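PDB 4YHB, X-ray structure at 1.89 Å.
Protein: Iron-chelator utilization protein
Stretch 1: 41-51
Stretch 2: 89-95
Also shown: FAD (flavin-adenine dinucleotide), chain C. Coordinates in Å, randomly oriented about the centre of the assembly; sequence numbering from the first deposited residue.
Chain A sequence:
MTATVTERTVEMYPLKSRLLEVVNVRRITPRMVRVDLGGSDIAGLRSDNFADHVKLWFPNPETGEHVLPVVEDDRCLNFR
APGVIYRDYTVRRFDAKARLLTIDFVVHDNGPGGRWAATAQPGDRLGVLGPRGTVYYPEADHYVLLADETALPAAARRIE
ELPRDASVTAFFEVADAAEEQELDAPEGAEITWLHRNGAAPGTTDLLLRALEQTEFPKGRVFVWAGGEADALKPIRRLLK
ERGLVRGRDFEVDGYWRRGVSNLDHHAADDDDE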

# COMPACT_ATOMS: atom_id res chain seq x y z
N ASP A 41 15.63 14.16 -8.82
CA ASP A 41 16.06 13.09 -7.92
C ASP A 41 15.43 11.74 -8.27
O ASP A 41 15.90 10.70 -7.81
CB ASP A 41 15.75 13.41 -6.44
CG ASP A 41 16.75 14.36 -5.82
OD1 ASP A 41 17.72 14.73 -6.52
OD2 ASP A 41 16.58 14.72 -4.63
N ILE A 42 14.38 11.73 -9.09
CA ILE A 42 13.68 10.47 -9.37
C ILE A 42 14.53 9.54 -10.24
O ILE A 42 14.23 8.36 -10.38
CB ILE A 42 12.30 10.71 -10.03
CG1 ILE A 42 11.34 9.57 -9.66
CG2 ILE A 42 12.42 10.84 -11.54
CD1 ILE A 42 9.91 9.81 -10.10
N ALA A 43 15.61 10.08 -10.82
CA ALA A 43 16.57 9.25 -11.56
C ALA A 43 17.02 8.04 -10.76
O ALA A 43 17.36 8.16 -9.57
CB ALA A 43 17.79 10.09 -11.98
N GLY A 44 17.02 6.89 -11.41
CA GLY A 44 17.49 5.66 -10.79
C GLY A 44 16.43 4.94 -9.97
O GLY A 44 16.65 3.82 -9.51
N LEU A 45 15.29 5.58 -9.76
CA LEU A 45 14.23 4.93 -8.98
C LEU A 45 13.71 3.70 -9.73
O LEU A 45 13.54 3.74 -10.94
CB LEU A 45 13.09 5.92 -8.70
CG LEU A 45 11.92 5.42 -7.83
CD1 LEU A 45 12.39 5.13 -6.42
CD2 LEU A 45 10.77 6.43 -7.82
N ARG A 46 13.49 2.61 -9.00
CA ARG A 46 12.94 1.37 -9.55
C ARG A 46 11.73 0.87 -8.76
O ARG A 46 11.66 1.04 -7.55
CB ARG A 46 13.99 0.26 -9.56
CG ARG A 46 15.26 0.54 -10.32
CD ARG A 46 16.15 -0.70 -10.28
NE ARG A 46 15.43 -1.89 -10.75
CZ ARG A 46 15.86 -3.14 -10.59
NH1 ARG A 46 17.00 -3.37 -9.96
NH2 ARG A 46 15.13 -4.15 -11.05
N SER A 47 10.80 0.21 -9.45
CA SER A 47 9.73 -0.51 -8.78
C SER A 47 9.27 -1.65 -9.68
O SER A 47 8.71 -1.41 -10.75
CB SER A 47 8.56 0.41 -8.44
OG SER A 47 7.48 -0.34 -7.89
N ASP A 48 9.50 -2.88 -9.25
CA ASP A 48 9.20 -4.03 -10.10
C ASP A 48 7.92 -4.78 -9.72
O ASP A 48 7.37 -5.52 -10.53
CB ASP A 48 10.38 -5.01 -10.09
CG ASP A 48 11.60 -4.45 -10.79
OD1 ASP A 48 11.56 -4.35 -12.03
OD2 ASP A 48 12.58 -4.08 -10.10
N ASN A 49 7.43 -4.59 -8.50
CA ASN A 49 6.30 -5.40 -8.04
C ASN A 49 5.24 -4.63 -7.26
O ASN A 49 5.49 -3.52 -6.78
CB ASN A 49 6.83 -6.57 -7.21
CG ASN A 49 7.56 -7.59 -8.06
OD1 ASN A 49 6.93 -8.39 -8.77
ND2 ASN A 49 8.89 -7.56 -8.03
N PHE A 50 4.06 -5.24 -7.12
CA PHE A 50 2.85 -4.53 -6.72
C PHE A 50 2.86 -3.97 -5.30
O PHE A 50 2.23 -2.95 -5.03
CB PHE A 50 1.62 -5.44 -6.88
CG PHE A 50 1.48 -6.48 -5.81
CD1 PHE A 50 0.63 -6.27 -4.73
CD2 PHE A 50 2.19 -7.67 -5.88
CE1 PHE A 50 0.50 -7.23 -3.73
CE2 PHE A 50 2.07 -8.63 -4.90
CZ PHE A 50 1.22 -8.41 -3.82
N ALA A 51 3.56 -4.63 -4.38
CA ALA A 51 3.55 -4.15 -3.00
C ALA A 51 4.78 -3.31 -2.65
O ALA A 51 5.00 -3.00 -1.48
CB ALA A 51 3.42 -5.32 -2.04
N TYR A 89 4.30 4.20 2.41
CA TYR A 89 3.25 4.32 1.39
C TYR A 89 3.64 3.49 0.17
O TYR A 89 4.81 3.39 -0.20
CB TYR A 89 3.02 5.80 0.99
CG TYR A 89 2.23 6.58 2.02
CD1 TYR A 89 2.87 7.27 3.03
CD2 TYR A 89 0.83 6.58 1.99
CE1 TYR A 89 2.16 7.97 3.98
CE2 TYR A 89 0.09 7.28 2.96
CZ TYR A 89 0.77 7.97 3.95
OH TYR A 89 0.10 8.67 4.92
N THR A 90 2.63 2.92 -0.47
CA THR A 90 2.83 2.08 -1.64
C THR A 90 3.19 2.88 -2.89
O THR A 90 2.69 3.99 -3.10
CB THR A 90 1.57 1.24 -1.91
OG1 THR A 90 1.30 0.41 -0.77
CG2 THR A 90 1.73 0.37 -3.17
N VAL A 91 4.06 2.30 -3.73
CA VAL A 91 4.23 2.77 -5.09
C VAL A 91 3.00 2.36 -5.89
O VAL A 91 2.94 1.23 -6.37
CB VAL A 91 5.52 2.19 -5.74
CG1 VAL A 91 5.66 2.68 -7.19
CG2 VAL A 91 6.72 2.58 -4.91
N ARG A 92 2.02 3.25 -6.00
CA ARG A 92 0.79 2.95 -6.74
C ARG A 92 1.08 2.74 -8.22
O ARG A 92 0.55 1.84 -8.84
CB ARG A 92 -0.24 4.07 -6.56
CG ARG A 92 -1.57 3.81 -7.29
CD ARG A 92 -2.26 2.53 -6.82
NE ARG A 92 -3.46 2.24 -7.63
CZ ARG A 92 -3.42 1.67 -8.83
NH1 ARG A 92 -2.25 1.35 -9.36
NH2 ARG A 92 -4.53 1.44 -9.50
N ARG A 93 1.92 3.61 -8.78
CA ARG A 93 2.46 3.44 -10.12
C ARG A 93 3.80 4.14 -10.20
O ARG A 93 4.03 5.14 -9.51
CB ARG A 93 1.53 4.01 -11.21
CG ARG A 93 0.14 3.36 -11.34
CD ARG A 93 -0.57 3.77 -12.64
NE ARG A 93 -1.92 3.22 -12.72
CZ ARG A 93 -3.03 3.95 -12.73
NH1 ARG A 93 -2.95 5.28 -12.69
NH2 ARG A 93 -4.22 3.36 -12.81
N PHE A 94 4.68 3.62 -11.03
CA PHE A 94 5.90 4.33 -11.35
C PHE A 94 6.10 4.35 -12.85
O PHE A 94 6.17 3.30 -13.49
CB PHE A 94 7.12 3.70 -10.68
CG PHE A 94 8.42 4.30 -11.14
CD1 PHE A 94 8.62 5.67 -11.08
CD2 PHE A 94 9.43 3.50 -11.64
CE1 PHE A 94 9.81 6.24 -11.51
CE2 PHE A 94 10.62 4.07 -12.07
CZ PHE A 94 10.81 5.44 -12.01
N ASP A 95 6.19 5.55 -13.41
CA ASP A 95 6.33 5.70 -14.85
C ASP A 95 7.72 6.28 -15.14
O ASP A 95 7.96 7.46 -14.93
CB ASP A 95 5.23 6.61 -15.39
CG ASP A 95 5.14 6.61 -16.92
OD1 ASP A 95 6.14 6.25 -17.59
OD2 ASP A 95 4.07 6.97 -17.45
PA FAD C . 0.09 7.80 12.17
O1A FAD C . 0.89 8.89 12.90
O2A FAD C . 1.00 6.57 11.78
O5B FAD C . -0.99 7.21 13.20
C5B FAD C . -1.72 8.06 14.01
C4B FAD C . -3.06 7.39 14.37
O4B FAD C . -3.91 7.27 13.26
C3B FAD C . -2.90 6.04 14.93
O3B FAD C . -3.84 5.92 15.94
C2B FAD C . -3.21 5.17 13.84
O2B FAD C . -3.81 3.94 14.23
C1B FAD C . -4.21 5.93 13.07
N9A FAD C . -4.21 5.67 11.63
C8A FAD C . -3.13 5.49 10.84
N7A FAD C . -3.55 5.30 9.58
C5A FAD C . -4.90 5.40 9.57
C6A FAD C . -5.88 5.31 8.58
N6A FAD C . -5.50 5.07 7.23
N1A FAD C . -7.18 5.45 8.91
C2A FAD C . -7.54 5.69 10.18
N3A FAD C . -6.63 5.79 11.16
C4A FAD C . -5.32 5.64 10.87
N1 FAD C . -1.47 4.03 3.54
C2 FAD C . -2.02 4.71 2.53
O2 FAD C . -2.88 5.55 2.76
N3 FAD C . -1.60 4.44 1.26
C4 FAD C . -0.65 3.51 1.00
O4 FAD C . -0.31 3.32 -0.16
C4X FAD C . -0.06 2.78 2.03
N5 FAD C . 0.91 1.82 1.83
C5X FAD C . 1.45 1.16 2.89
C6 FAD C . 2.44 0.20 2.69
C7 FAD C . 2.94 -0.41 3.65
C7M FAD C . 4.02 -1.46 3.30
C8 FAD C . 2.67 -0.26 4.86
C8M FAD C . 3.30 -1.04 5.98
C9 FAD C . 1.72 0.65 5.23
C9A FAD C . 0.95 1.53 4.24
N10 FAD C . 0.01 2.44 4.41
C10 FAD C . -0.51 3.08 3.34
C1' FAD C . -0.47 2.75 5.77
C2' FAD C . 0.21 3.95 6.37
O2' FAD C . 1.56 3.71 6.47
C3' FAD C . -0.43 4.22 7.77
O3' FAD C . -1.80 4.37 7.58
C4' FAD C . 0.19 5.33 8.57
O4' FAD C . -0.09 5.18 9.89
C5' FAD C . -0.31 6.73 8.16
O5' FAD C . 0.50 7.77 8.64
P FAD C . -0.19 8.84 9.58
O1P FAD C . 0.99 9.76 9.94
O2P FAD C . -1.45 9.29 8.78
O3P FAD C . -0.75 8.55 11.03
O HOH W 1 7.17 0.25 -12.63
O HOH W 2 2.68 -1.83 -0.45

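Packing of apolar side chains and two bridging waters join residues 41-51 to residues 89-95; no direct hydrogen bond crosses between them, and the contact buries 322 Å² in all. Y89, at the start of the second stretch, stays clear of the first and turns its ring edge to the flavin, with CD2 3.3 Å from FAD N3. T90 serves both cofactor and loop. Its backbone N donates to FAD O4 (3.0 Å), its CG2 packs 3.8 Å from F50 O, and its OG1 lies 2.7 Å from water 2, which donates to A51 O at 2.8 Å. A small side chain carrying both a methyl and a hydroxyl suits this place. F50 O itself is buried by the contact without a polar partner. V91 points its CA-to-CB bond toward the loop and brings CG1 to 3.6 Å from S47 OG, a van der Waals contact that a compact branched side chain can make. R92 and R93 direct their CA-to-CB bonds away and take no part. F94 is the centre of the contact, with 98 Å² covered. Its t rotamer (chi1 172°) carries the ring along the loop from S47 to I42. L45, also t at chi1, lays CD2 over one face, 4.2 Å from the ring centroid and 28° off the normal, a CH-pi contact; I42 CD1 meets the ring edge at CE1, 3.8 Å away. The L45 carbonyl O approaches F94 CE2 to 3.1 Å. A type II turn from I42 to L45, closed by L45 N donating to I42 O (3.0 Å), holds these two aliphatic residues together, and G44 supplies the positive phi. S47 points its CA-to-CB bond toward F94's stretch, and its CB sits 4.2 Å from F94 CB. Beside them water 1 donates to S47 O (2.9 Å) and, weakly, to F94 O (3.3 Å). D95 then turns its CA-to-CB bond away.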